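KmHsv2 (Kluyveromyces marxianus, PDB 3VU4) probably binds phosphoinositides as a seven-bladed beta-propeller of the PROPPIN type, related to the autophagy protein Atg18. Local coordinates at residues R138-L150 with P197-M209. Sequence-based numbering, arbitrary orientation.
With SO4 (sulfate ion), chain J.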
loop_
_atom_site.group_PDB
_atom_site.type_symbol
_atom_site.label_atom_id
_atom_site.label_comp_id
_atom_site.label_asym_id
_atom_site.label_seq_id
_atom_site.Cartn_x
_atom_site.Cartn_y
_atom_site.Cartn_z
ATOM N N ARG A 138 15.007 -14.601 -6.043
ATOM C CA ARG A 138 15.634 -14.325 -4.757
ATOM C C ARG A 138 15.633 -12.816 -4.528
ATOM O O ARG A 138 16.125 -12.052 -5.359
ATOM C CB ARG A 138 17.066 -14.867 -4.746
ATOM C CG ARG A 138 17.131 -16.379 -4.900
ATOM C CD ARG A 138 16.607 -17.092 -3.653
ATOM N NE ARG A 138 17.647 -17.209 -2.634
ATOM C CZ ARG A 138 18.205 -18.359 -2.271
ATOM N NH1 ARG A 138 19.154 -18.369 -1.341
ATOM N NH2 ARG A 138 17.802 -19.499 -2.826
ATOM N N PHE A 139 15.068 -12.384 -3.408
ATOM C CA PHE A 139 15.010 -10.966 -3.104
ATOM C C PHE A 139 15.576 -10.685 -1.707
ATOM O O PHE A 139 15.923 -11.612 -0.981
ATOM C CB PHE A 139 13.561 -10.481 -3.228
ATOM C CG PHE A 139 12.681 -10.871 -2.077
ATOM C CD1 PHE A 139 12.702 -12.168 -1.568
ATOM C CD2 PHE A 139 11.819 -9.938 -1.507
ATOM C CE1 PHE A 139 11.876 -12.529 -0.504
ATOM C CE2 PHE A 139 10.985 -10.289 -0.437
ATOM C CZ PHE A 139 11.014 -11.586 0.064
ATOM N N GLY A 140 15.666 -9.409 -1.337
ATOM C CA GLY A 140 16.221 -9.052 -0.043
ATOM C C GLY A 140 15.242 -8.614 1.029
ATOM O O GLY A 140 15.618 -7.873 1.926
ATOM N N GLY A 141 13.990 -9.050 0.945
ATOM C CA GLY A 141 13.027 -8.670 1.963
ATOM C C GLY A 141 11.875 -7.770 1.546
ATOM O O GLY A 141 10.804 -7.808 2.153
ATOM N N VAL A 142 12.078 -6.958 0.516
ATOM C CA VAL A 142 11.028 -6.058 0.056
ATOM C C VAL A 142 10.468 -6.443 -1.309
ATOM O O VAL A 142 11.214 -6.728 -2.243
ATOM C CB VAL A 142 11.554 -4.616 -0.043
ATOM C CG1 VAL A 142 10.430 -3.678 -0.443
ATOM C CG2 VAL A 142 12.174 -4.196 1.284
ATOM N N CYS A 143 9.151 -6.452 -1.435
ATOM C CA CYS A 143 8.563 -6.756 -2.722
ATOM C C CYS A 143 7.110 -6.336 -2.790
ATOM O O CYS A 143 6.356 -6.484 -1.835
ATOM C CB CYS A 143 8.702 -8.245 -3.044
ATOM S SG CYS A 143 7.404 -9.292 -2.412
ATOM N N GLU A 144 6.729 -5.783 -3.926
ATOM C CA GLU A 144 5.363 -5.356 -4.120
ATOM C C GLU A 144 4.927 -5.834 -5.491
ATOM O O GLU A 144 5.723 -5.904 -6.427
ATOM C CB GLU A 144 5.241 -3.832 -4.051
ATOM C CG GLU A 144 3.855 -3.369 -3.608
ATOM C CD GLU A 144 3.392 -2.114 -4.315
ATOM O OE1 GLU A 144 4.240 -1.255 -4.621
ATOM O OE2 GLU A 144 2.174 -1.978 -4.553
ATOM N N PHE A 145 3.659 -6.189 -5.599
ATOM C CA PHE A 145 3.125 -6.637 -6.864
ATOM C C PHE A 145 1.810 -5.936 -7.086
ATOM O O PHE A 145 0.935 -5.960 -6.226
ATOM C CB PHE A 145 2.888 -8.139 -6.868
ATOM C CG PHE A 145 2.270 -8.629 -8.134
ATOM C CD1 PHE A 145 3.000 -8.630 -9.318
ATOM C CD2 PHE A 145 0.937 -9.026 -8.165
ATOM C CE1 PHE A 145 2.411 -9.016 -10.524
ATOM C CE2 PHE A 145 0.337 -9.414 -9.363
ATOM C CZ PHE A 145 1.078 -9.408 -10.546
ATOM N N SER A 146 1.671 -5.301 -8.239
ATOM C CA SER A 146 0.431 -4.608 -8.545
ATOM C C SER A 146 0.323 -4.350 -10.026
ATOM O O SER A 146 1.313 -4.014 -10.679
ATOM C CB SER A 146 0.356 -3.273 -7.796
ATOM O OG SER A 146 -0.790 -2.534 -8.186
ATOM N N ASN A 147 -0.883 -4.531 -10.551
ATOM C CA ASN A 147 -1.142 -4.273 -11.955
ATOM C C ASN A 147 -0.119 -4.968 -12.870
ATOM O O ASN A 147 0.499 -4.325 -13.717
ATOM C CB ASN A 147 -1.088 -2.768 -12.164
ATOM C CG ASN A 147 -1.933 -2.314 -13.304
ATOM O OD1 ASN A 147 -2.987 -1.723 -13.099
ATOM N ND2 ASN A 147 -1.484 -2.588 -14.524
ATOM N N GLY A 148 0.072 -6.269 -12.677
ATOM C CA GLY A 148 1.010 -7.019 -13.495
ATOM C C GLY A 148 2.497 -6.704 -13.377
ATOM O O GLY A 148 3.305 -7.249 -14.136
ATOM N N LEU A 149 2.882 -5.851 -12.433
ATOM C CA LEU A 149 4.288 -5.499 -12.279
ATOM C C LEU A 149 4.850 -5.960 -10.927
ATOM O O LEU A 149 4.232 -5.753 -9.883
ATOM C CB LEU A 149 4.437 -3.987 -12.430
ATOM C CG LEU A 149 5.756 -3.424 -12.950
ATOM C CD1 LEU A 149 6.046 -3.998 -14.323
ATOM C CD2 LEU A 149 5.665 -1.901 -13.023
ATOM N N LEU A 150 6.022 -6.586 -10.949
ATOM C CA LEU A 150 6.652 -7.064 -9.722
ATOM C C LEU A 150 7.903 -6.248 -9.413
ATOM O O LEU A 150 8.787 -6.101 -10.267
ATOM C CB LEU A 150 7.044 -8.539 -9.852
ATOM C CG LEU A 150 7.575 -9.247 -8.597
ATOM C CD1 LEU A 150 6.411 -9.533 -7.634
ATOM C CD2 LEU A 150 8.268 -10.565 -8.986
ATOM N N PRO A 197 19.389 0.214 3.382
ATOM C CA PRO A 197 18.335 -0.755 3.080
ATOM C C PRO A 197 16.990 -0.086 2.833
ATOM O O PRO A 197 16.611 0.843 3.547
ATOM C CB PRO A 197 18.318 -1.641 4.328
ATOM C CG PRO A 197 19.739 -1.639 4.748
ATOM C CD PRO A 197 20.135 -0.182 4.591
ATOM N N ILE A 198 16.268 -0.563 1.827
ATOM C CA ILE A 198 14.962 -0.018 1.512
ATOM C C ILE A 198 13.921 -0.377 2.574
ATOM O O ILE A 198 13.818 -1.530 3.022
ATOM C CB ILE A 198 14.475 -0.522 0.138
ATOM C CG1 ILE A 198 15.146 0.299 -0.971
ATOM C CG2 ILE A 198 12.950 -0.448 0.048
ATOM C CD1 ILE A 198 14.860 -0.208 -2.357
ATOM N N LYS A 199 13.146 0.627 2.968
ATOM C CA LYS A 199 12.099 0.450 3.958
ATOM C C LYS A 199 10.876 -0.194 3.314
ATOM O O LYS A 199 10.355 -1.196 3.813
ATOM C CB LYS A 199 11.728 1.803 4.568
ATOM C CG LYS A 199 10.624 1.742 5.620
ATOM C CD LYS A 199 10.959 0.749 6.707
ATOM C CE LYS A 199 9.937 0.791 7.823
ATOM N NZ LYS A 199 10.106 -0.390 8.713
ATOM N N MET A 200 10.424 0.388 2.206
ATOM C CA MET A 200 9.269 -0.127 1.471
ATOM C C MET A 200 9.195 0.510 0.091
ATOM O O MET A 200 9.778 1.573 -0.132
ATOM C CB MET A 200 7.973 0.185 2.214
ATOM C CG MET A 200 7.712 1.667 2.383
ATOM S SD MET A 200 6.114 1.999 3.134
ATOM C CE MET A 200 6.594 2.011 4.835
ATOM N N VAL A 201 8.496 -0.143 -0.834
ATOM C CA VAL A 201 8.327 0.413 -2.174
ATOM C C VAL A 201 6.843 0.441 -2.490
ATOM O O VAL A 201 6.086 -0.399 -2.014
ATOM C CB VAL A 201 9.096 -0.389 -3.263
ATOM C CG1 VAL A 201 10.591 -0.405 -2.934
ATOM C CG2 VAL A 201 8.543 -1.777 -3.395
ATOM N N ARG A 202 6.422 1.421 -3.279
ATOM C CA ARG A 202 5.012 1.548 -3.604
ATOM C C ARG A 202 4.741 1.940 -5.050
ATOM O O ARG A 202 5.250 2.954 -5.545
ATOM C CB ARG A 202 4.372 2.577 -2.669
ATOM C CG ARG A 202 4.340 2.159 -1.201
ATOM C CD ARG A 202 3.212 1.163 -0.943
ATOM N NE ARG A 202 3.064 0.854 0.476
ATOM C CZ ARG A 202 3.839 0.013 1.157
ATOM N NH1 ARG A 202 4.830 -0.632 0.561
ATOM N NH2 ARG A 202 3.631 -0.168 2.450
ATOM N N LEU A 203 3.929 1.124 -5.717
ATOM C CA LEU A 203 3.534 1.359 -7.096
ATOM C C LEU A 203 2.297 2.249 -7.112
ATOM O O LEU A 203 1.449 2.151 -6.222
ATOM C CB LEU A 203 3.197 0.037 -7.786
ATOM C CG LEU A 203 4.350 -0.914 -8.110
ATOM C CD1 LEU A 203 3.794 -2.253 -8.570
ATOM C CD2 LEU A 203 5.240 -0.302 -9.182
ATOM N N ASN A 204 2.201 3.132 -8.106
ATOM C CA ASN A 204 1.025 3.981 -8.218
ATOM C C ASN A 204 -0.048 3.170 -8.959
ATOM O O ASN A 204 0.235 2.084 -9.472
ATOM C CB ASN A 204 1.361 5.312 -8.927
ATOM C CG ASN A 204 1.850 5.135 -10.370
ATOM O OD1 ASN A 204 2.185 4.032 -10.813
ATOM N ND2 ASN A 204 1.910 6.247 -11.101
ATOM N N ARG A 205 -1.277 3.672 -8.973
ATOM C CA ARG A 205 -2.404 2.995 -9.612
ATOM C C ARG A 205 -2.101 2.336 -10.955
ATOM O O ARG A 205 -2.398 1.158 -11.157
ATOM C CB ARG A 205 -3.546 3.984 -9.800
ATOM C CG ARG A 205 -4.731 3.775 -8.902
ATOM C CD ARG A 205 -5.889 3.137 -9.646
ATOM N NE ARG A 205 -7.176 3.507 -9.051
ATOM C CZ ARG A 205 -7.488 3.349 -7.763
ATOM N NH1 ARG A 205 -6.604 2.822 -6.920
ATOM N NH2 ARG A 205 -8.684 3.724 -7.314
ATOM N N LYS A 206 -1.527 3.105 -11.875
ATOM C CA LYS A 206 -1.203 2.606 -13.203
ATOM C C LYS A 206 0.045 1.728 -13.255
ATOM O O LYS A 206 0.248 0.998 -14.225
ATOM C CB LYS A 206 -1.024 3.779 -14.160
ATOM C CG LYS A 206 -2.247 4.656 -14.295
ATOM C CD LYS A 206 -1.932 5.921 -15.078
ATOM C CE LYS A 206 -3.148 6.833 -15.147
ATOM N NZ LYS A 206 -2.797 8.186 -15.667
ATOM N N SER A 207 0.877 1.805 -12.223
ATOM C CA SER A 207 2.114 1.028 -12.151
ATOM C C SER A 207 3.213 1.600 -13.032
ATOM O O SER A 207 4.200 0.925 -13.307
ATOM C CB SER A 207 1.876 -0.436 -12.537
ATOM O OG SER A 207 1.238 -1.145 -11.492
ATOM N N ASP A 208 3.043 2.839 -13.476
ATOM C CA ASP A 208 4.048 3.472 -14.313
ATOM C C ASP A 208 5.098 4.177 -13.461
ATOM O O ASP A 208 6.115 4.637 -13.972
ATOM C CB ASP A 208 3.398 4.456 -15.289
ATOM C CG ASP A 208 2.527 5.474 -14.598
ATOM O OD1 ASP A 208 2.797 6.683 -14.738
ATOM O OD2 ASP A 208 1.563 5.073 -13.916
ATOM N N MET A 209 4.851 4.260 -12.157
ATOM C CA MET A 209 5.814 4.876 -11.243
ATOM C C MET A 209 5.913 4.070 -9.955
ATOM O O MET A 209 4.969 3.376 -9.565
ATOM C CB MET A 209 5.418 6.320 -10.912
ATOM C CG MET A 209 5.553 7.290 -12.078
ATOM S SD MET A 209 5.306 9.015 -11.586
ATOM C CE MET A 209 3.495 9.024 -11.135
HETATM S S SO4 J . -4.143 -6.080 -10.108
HETATM O O1 SO4 J . -3.596 -6.770 -11.293
HETATM O O2 SO4 J . -4.264 -4.635 -10.377
HETATM O O3 SO4 J . -5.465 -6.635 -9.806
HETATM O O4 SO4 J . -3.255 -6.304 -8.951
#
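Val142 sets its two methyls against two different residues of the facing strand: CG2 lies 4.0 Å from Ile198 CG2, the two side chains meeting at about a right angle, while CG1 rests against Val201 CG2. The fork is spread along the neighbouring strand by its rotation: CG1 lies anti to the backbone N (chi1 -177°) and CG2 beside that nitrogen. Further along, Leu203 reaches two ways, CD1 packing 3.7 Å from Ser146 CB and CD2 meeting CD2 of Leu149, which already belongs to the next strand of that sheet. Strands 142-146 and 198-203 run nearly parallel, 10° apart, yet their axes come no closer than 6.6 Å, and side chains rather than a backbone ladder fill the interval.

Between these apolar groups passes Glu144. Its chain bends at chi2, and OE1 accepts the backbone N-H of Leu203 through its syn lone pair, N to OE1 2.6 Å, at a bent 137°. The Glu144 and Leu203 side chains run past each other in opposite directions, with OE1 3.5 Å from Leu203 CG. Arg202 NH1 lies 5.3 Å from Glu144 OE1, near enough that its charge may favour the ionised acid; Arg202 turns NH1 to Val201 O and makes its salt bridge through NH2 to Asp245 of the following blade.

At the polar edge two turns meet. Ser207 OG donates to Ser146 O over 3.0 Å, from above the carbonyl plane, whereas Leu149 N, closing the type I' hairpin turn, reaches the same oxygen from the opposite face. A sulfate, in all likelihood a component of the crystallisation solution, is weakly bound by Asn147 N. Such side-chain packing between the innermost strands of successive four-stranded antiparallel sheets, set side by side around a central axis, is the blade-to-blade interface of a seven-bladed beta-propeller.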